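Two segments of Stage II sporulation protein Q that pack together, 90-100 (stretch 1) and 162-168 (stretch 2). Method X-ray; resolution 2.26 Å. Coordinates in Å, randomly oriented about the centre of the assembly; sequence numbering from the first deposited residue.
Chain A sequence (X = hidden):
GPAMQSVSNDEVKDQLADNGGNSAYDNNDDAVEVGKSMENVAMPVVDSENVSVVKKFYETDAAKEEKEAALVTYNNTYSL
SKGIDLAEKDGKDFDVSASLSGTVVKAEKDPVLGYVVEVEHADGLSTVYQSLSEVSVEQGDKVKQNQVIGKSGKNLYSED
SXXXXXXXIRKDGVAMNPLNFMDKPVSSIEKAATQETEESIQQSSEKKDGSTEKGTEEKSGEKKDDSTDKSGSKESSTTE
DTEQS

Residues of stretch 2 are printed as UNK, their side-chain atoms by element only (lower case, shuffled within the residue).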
ATOM      1  N   ASP A  90     -19.612   6.647 -45.693  1.00 57.17           N
ATOM      2  CA  ASP A  90     -18.774   7.789 -46.011  1.00 69.96           C
ATOM      3  C   ASP A  90     -18.671   8.799 -44.882  1.00 69.04           C
ATOM      4  O   ASP A  90     -18.232   9.921 -45.102  1.00 67.36           O
ATOM      5  CB  ASP A  90     -19.252   8.419 -47.311  1.00 74.60           C
ATOM      6  CG  ASP A  90     -18.952   7.528 -48.501  1.00 78.23           C
ATOM      7  OD1 ASP A  90     -17.764   7.429 -48.883  1.00 94.48           O
ATOM      8  OD2 ASP A  90     -19.895   6.890 -49.031  1.00 95.49           O
ATOM      9  N   GLY A  91     -19.047   8.372 -43.666  1.00 62.33           N
ATOM     10  CA  GLY A  91     -19.039   9.210 -42.443  1.00 73.04           C
ATOM     11  C   GLY A  91     -19.897  10.457 -42.579  1.00 66.30           C
ATOM     12  O   GLY A  91     -19.510  11.548 -42.101  1.00 51.97           O
ATOM     13  N   LYS A  92     -21.041  10.325 -43.263  1.00 47.82           N
ATOM     14  CA  LYS A  92     -22.051  11.387 -43.314  1.00 54.59           C
ATOM     15  C   LYS A  92     -22.918  11.297 -42.055  1.00 54.77           C
ATOM     16  O   LYS A  92     -23.041  10.224 -41.414  1.00 50.47           O
ATOM     17  CB  LYS A  92     -22.962  11.239 -44.540  1.00 59.74           C
ATOM     18  CG  LYS A  92     -22.300  11.335 -45.916  1.00 63.37           C
ATOM     19  CD  LYS A  92     -23.237  10.797 -47.021  1.00 82.52           C
ATOM     20  CE  LYS A  92     -22.489  10.525 -48.352  1.00 81.87           C
ATOM     21  NZ  LYS A  92     -23.456  10.274 -49.456  1.00 86.61           N
ATOM     22  N   ASP A  93     -23.534  12.423 -41.719  1.00 45.53           N
ATOM     23  CA  ASP A  93     -24.425  12.544 -40.583  1.00 44.28           C
ATOM     24  C   ASP A  93     -25.542  11.546 -40.694  1.00 43.77           C
ATOM     25  O   ASP A  93     -25.967  11.232 -41.815  1.00 47.10           O
ATOM     26  CB  ASP A  93     -25.072  13.935 -40.574  1.00 52.06           C
ATOM     27  CG  ASP A  93     -24.171  15.004 -39.995  1.00 53.63           C
ATOM     28  OD1 ASP A  93     -23.077  14.696 -39.474  1.00 48.13           O
ATOM     29  OD2 ASP A  93     -24.551  16.184 -40.050  1.00 46.31           O
ATOM     30  N   PHE A  94     -26.072  11.075 -39.571  1.00 32.48           N
ATOM     31  CA  PHE A  94     -27.238  10.247 -39.681  1.00 32.91           C
ATOM     32  C   PHE A  94     -28.006  10.328 -38.392  1.00 28.92           C
ATOM     33  O   PHE A  94     -27.481  10.809 -37.353  1.00 36.00           O
ATOM     34  CB  PHE A  94     -26.795   8.810 -39.980  1.00 33.21           C
ATOM     35  CG  PHE A  94     -25.853   8.199 -38.897  1.00 34.80           C
ATOM     36  CD1 PHE A  94     -26.414   7.526 -37.776  1.00 32.50           C
ATOM     37  CD2 PHE A  94     -24.432   8.296 -39.006  1.00 38.08           C
ATOM     38  CE1 PHE A  94     -25.588   7.002 -36.742  1.00 27.21           C
ATOM     39  CE2 PHE A  94     -23.603   7.766 -38.029  1.00 30.49           C
ATOM     40  CZ  PHE A  94     -24.185   7.114 -36.880  1.00 25.71           C
ATOM     41  N   ASP A  95     -29.238   9.869 -38.401  1.00 31.74           N
ATOM     42  CA  ASP A  95     -30.103  10.182 -37.280  1.00 32.80           C
ATOM     43  C   ASP A  95     -29.997   9.042 -36.353  1.00 35.65           C
ATOM     44  O   ASP A  95     -30.020   7.894 -36.784  1.00 42.06           O
ATOM     45  CB  ASP A  95     -31.543  10.390 -37.740  1.00 35.17           C
ATOM     46  CG  ASP A  95     -31.677  11.563 -38.802  1.00 47.27           C
ATOM     47  OD1 ASP A  95     -31.504  12.763 -38.417  1.00 55.24           O
ATOM     48  OD2 ASP A  95     -31.958  11.287 -39.996  1.00 49.70           O
ATOM     49  N   VAL A  96     -29.825   9.359 -35.079  1.00 34.68           N
ATOM     50  CA  VAL A  96     -29.831   8.366 -34.022  1.00 33.61           C
ATOM     51  C   VAL A  96     -31.207   8.274 -33.359  1.00 38.49           C
ATOM     52  O   VAL A  96     -31.874   9.308 -33.180  1.00 36.82           O
ATOM     53  CB  VAL A  96     -28.870   8.864 -32.989  1.00 30.20           C
ATOM     54  CG1 VAL A  96     -29.055   8.143 -31.553  1.00 34.51           C
ATOM     55  CG2 VAL A  96     -27.459   8.848 -33.557  1.00 32.56           C
ATOM     56  N   SER A  97     -31.620   7.080 -32.945  1.00 33.85           N
ATOM     57  CA  SER A  97     -32.934   6.934 -32.320  1.00 36.28           C
ATOM     58  C   SER A  97     -32.937   5.983 -31.169  1.00 40.92           C
ATOM     59  O   SER A  97     -32.065   5.137 -31.027  1.00 31.61           O
ATOM     60  CB  SER A  97     -33.954   6.443 -33.339  1.00 45.40           C
ATOM     61  OG  SER A  97     -33.432   5.348 -34.033  1.00 44.11           O
ATOM     62  N   ALA A  98     -33.966   6.090 -30.362  1.00 44.30           N
ATOM     63  CA  ALA A  98     -33.987   5.367 -29.123  1.00 38.06           C
ATOM     64  C   ALA A  98     -34.093   3.875 -29.433  1.00 44.20           C
ATOM     65  O   ALA A  98     -34.941   3.412 -30.223  1.00 46.18           O
ATOM     66  CB  ALA A  98     -35.116   5.845 -28.232  1.00 32.50           C
ATOM     67  N   SER A  99     -33.149   3.150 -28.846  1.00 37.12           N
ATOM     68  CA  SER A  99     -33.065   1.714 -28.943  1.00 40.61           C
ATOM     69  C   SER A  99     -34.201   1.035 -28.197  1.00 42.55           C
ATOM     70  O   SER A  99     -34.589  -0.056 -28.559  1.00 46.93           O
ATOM     71  CB  SER A  99     -31.740   1.278 -28.341  1.00 47.07           C
ATOM     72  OG  SER A  99     -31.768  -0.106 -28.078  1.00 52.19           O
ATOM     73  N   LEU A 100     -34.694   1.665 -27.134  1.00 49.09           N
ATOM     74  CA  LEU A 100     -35.857   1.182 -26.414  1.00 50.57           C
ATOM     75  C   LEU A 100     -36.612   2.395 -25.888  1.00 56.16           C
ATOM     76  O   LEU A 100     -36.061   3.492 -25.823  1.00 63.99           O
ATOM     77  CB  LEU A 100     -35.452   0.321 -25.219  1.00 46.59           C
ATOM     78  CG  LEU A 100     -34.758  -1.048 -25.387  1.00 50.09           C
ATOM     79  CD1 LEU A 100     -34.052  -1.383 -24.116  1.00 46.04           C
ATOM     80  CD2 LEU A 100     -35.699  -2.199 -25.761  1.00 49.38           C
ATOM     81  N   UNK A 162     -14.348   8.786 -36.306  1.00 49.15           N
ATOM     82  CA  UNK A 162     -14.907   9.908 -37.064  1.00 40.47           C
ATOM     83  C   UNK A 162     -16.308  10.349 -36.660  1.00 43.21           C
ATOM     84  O   UNK A 162     -16.664  10.524 -35.478  1.00 44.35           O
ATOM     85  N   UNK A 163     -17.127  10.523 -37.683  1.00 43.66           N
ATOM     86  CA  UNK A 163     -18.479  10.995 -37.478  1.00 39.95           C
ATOM     87  C   UNK A 163     -19.306   9.781 -37.084  1.00 34.56           C
ATOM     88  O   UNK A 163     -19.446   8.864 -37.880  1.00 49.28           O
ATOM     89  c   UNK A 163     -18.961  11.702 -38.743  1.00 37.46           C
ATOM     90  n   UNK A 163     -20.811  12.912 -39.642  1.00 58.50           N
ATOM     91  o   UNK A 163     -21.197  11.723 -37.810  1.00 44.57           O
ATOM     92  c   UNK A 163     -20.425  12.115 -38.683  1.00 40.25           C
ATOM     93  N   UNK A 164     -19.803   9.744 -35.847  1.00 31.93           N
ATOM     94  CA  UNK A 164     -20.442   8.501 -35.349  1.00 32.31           C
ATOM     95  C   UNK A 164     -21.442   8.663 -34.228  1.00 28.73           C
ATOM     96  O   UNK A 164     -21.640   9.764 -33.737  1.00 29.50           O
ATOM     97  c   UNK A 164     -18.928   7.635 -32.220  1.00 37.09           C
ATOM     98  c   UNK A 164     -18.766   8.079 -33.494  1.00 42.21           C
ATOM     99  n   UNK A 164     -17.860   9.134 -33.425  1.00 36.16           N
ATOM    100  c   UNK A 164     -19.365   7.594 -34.798  1.00 34.56           C
ATOM    101  n   UNK A 164     -18.130   8.422 -31.421  1.00 43.74           N
ATOM    102  c   UNK A 164     -17.498   9.320 -32.171  1.00 40.81           C
ATOM    103  N   UNK A 165     -22.043   7.578 -33.761  1.00 30.99           N
ATOM    104  CA  UNK A 165     -22.644   7.643 -32.416  1.00 31.90           C
ATOM    105  C   UNK A 165     -21.994   6.569 -31.529  1.00 41.37           C
ATOM    106  O   UNK A 165     -21.776   5.448 -31.993  1.00 41.77           O
ATOM    107  c   UNK A 165     -24.780   7.471 -31.093  1.00 34.00           C
ATOM    108  c   UNK A 165     -24.191   7.465 -32.458  1.00 30.95           C
ATOM    109  c   UNK A 165     -24.594   6.124 -33.162  1.00 24.75           C
ATOM    110  N   UNK A 166     -21.637   6.910 -30.288  1.00 39.92           N
ATOM    111  CA  UNK A 166     -21.272   5.908 -29.322  1.00 32.13           C
ATOM    112  C   UNK A 166     -22.524   5.442 -28.573  1.00 33.11           C
ATOM    113  O   UNK A 166     -23.279   6.257 -28.061  1.00 36.81           O
ATOM    114  c   UNK A 166     -20.302   6.493 -28.321  1.00 36.11           C
ATOM    115  c   UNK A 166     -20.079   5.385 -25.966  1.00 35.98           C
ATOM    116  n   UNK A 166     -18.919   4.501 -27.585  1.00 38.00           N
ATOM    117  c   UNK A 166     -19.810   5.506 -27.287  1.00 39.83           C
ATOM    118  c   UNK A 166     -18.646   3.804 -26.490  1.00 36.18           C
ATOM    119  n   UNK A 166     -19.352   4.309 -25.495  1.00 35.60           N
ATOM    120  N   UNK A 167     -22.745   4.134 -28.497  1.00 31.27           N
ATOM    121  CA  UNK A 167     -23.947   3.637 -27.894  1.00 37.24           C
ATOM    122  C   UNK A 167     -23.658   2.598 -26.788  1.00 32.07           C
ATOM    123  O   UNK A 167     -22.821   1.676 -26.942  1.00 40.11           O
ATOM    124  c   UNK A 167     -25.945   0.855 -28.597  1.00 31.75           C
ATOM    125  c   UNK A 167     -24.752   2.998 -28.976  1.00 33.59           C
ATOM    126  c   UNK A 167     -28.134   0.806 -27.488  1.00 29.93           C
ATOM    127  c   UNK A 167     -27.062   0.129 -28.107  1.00 38.63           C
ATOM    128  c   UNK A 167     -28.068   2.199 -27.381  1.00 32.58           C
ATOM    129  c   UNK A 167     -26.965   2.874 -27.872  1.00 33.06           C
ATOM    130  c   UNK A 167     -25.915   2.223 -28.474  1.00 36.18           C
ATOM    131  N   UNK A 168     -24.372   2.700 -25.681  1.00 35.59           N
ATOM    132  CA  UNK A 168     -24.119   1.838 -24.555  1.00 37.69           C
ATOM    133  C   UNK A 168     -25.429   1.367 -23.947  1.00 38.96           C
ATOM    134  O   UNK A 168     -26.443   2.095 -24.019  1.00 45.85           O
ATOM    135  c   UNK A 168     -21.883   2.994 -23.973  1.00 32.29           C
ATOM    136  o   UNK A 168     -21.754   3.851 -21.762  1.00 39.10           O
ATOM    137  o   UNK A 168     -19.959   4.195 -23.091  1.00 37.65           O
ATOM    138  c   UNK A 168     -21.140   3.731 -22.872  1.00 39.99           C
ATOM    139  c   UNK A 168     -23.299   2.614 -23.516  1.00 25.10           C
TER

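Position 162 has four backbone atoms and nothing beyond CA, and none of them touches stretch 1. It is therefore glycine. Its phi of 32° with psi of -133° suits this identity, because a positive phi is readily adopted by a residue without a CB.

Position 163 carries four side-chain atoms: two carbons, the second bearing one oxygen and one nitrogen. CB points toward stretch 1, and the side-chain nitrogen lies 2.9 Å from Asp 93 OD1 and 3.1 Å from Gly 91 O. The forked end is a carboxamide, and with a single carbon before it the residue is asparagine. The amide thus reaches the loop at Gly 91 to Asp 93, where Asn 163 ND2 donates a hydrogen bond to Asp 93 OD1 with an N-H...O angle of 149°. An amide suits the site because its nitrogen can donate to the carboxylate while its oxygen accepts; Asn 163 OD1 is hydrogen-bonded elsewhere in the structure. Asp 93 has its CB directed away from stretch 2, yet its carboxylate end comes nearer.

Position 164 shows one carbon followed by a five-membered ring of three carbons and two nitrogens. CB points away from stretch 1 and the side chain does not contact it; what the position offers is backbone, its C lying 4.1 Å from Phe 94 CZ. The ring is an imidazole, so the residue is histidine. It turns back on its own segment: His 164 ND1 donates to Gly 162 O at 2.8 Å and 169°, a nearly straight bond.

Position 165 has three side-chain carbons, one carrying the other two. Its CB points toward stretch 1 and lies 3.7 Å from Val 96 CG2, while a terminal carbon approaches Phe 94 CE1 at 3.8 Å. Branching at CB identifies valine, and that terminal carbon is Val 165 CG1. A compact, branched apolar side chain can serve both neighbours while fitting the extended backbone of a strand.

Position 166 again has a carbon and a five-membered ring with two nitrogens, out of reach of stretch 1: histidine. It is buried, and its ND1 is hydrogen-bonded elsewhere in the structure, leaving NE2 for another partner.

Position 167 bears one carbon and a six-membered ring of carbon alone. With CB toward stretch 1, a ring carbon comes to 3.7 Å from Ser 99 CB. The residue is phenylalanine, and that carbon is CZ; the long side chain of Phe 167 bridges backbones whose CA atoms here are 9.4 Å apart.

Position 168 ends in a carbon with two oxygens, the third of three carbons, out of reach of stretch 1: glutamate. A carboxylate suits the place because it can accept from imidazole: His 166 NE2 donates to Glu 168 OE2 at a very short 2.5 Å.

The segments run in nearly the same direction, 19° apart, and bury 366 Å² between them. Along a widening gap, a polar amide contact is followed by apolar packing and then by the longer reach of an aromatic ring.

Stretch 2 (162-168) GNHVHFE
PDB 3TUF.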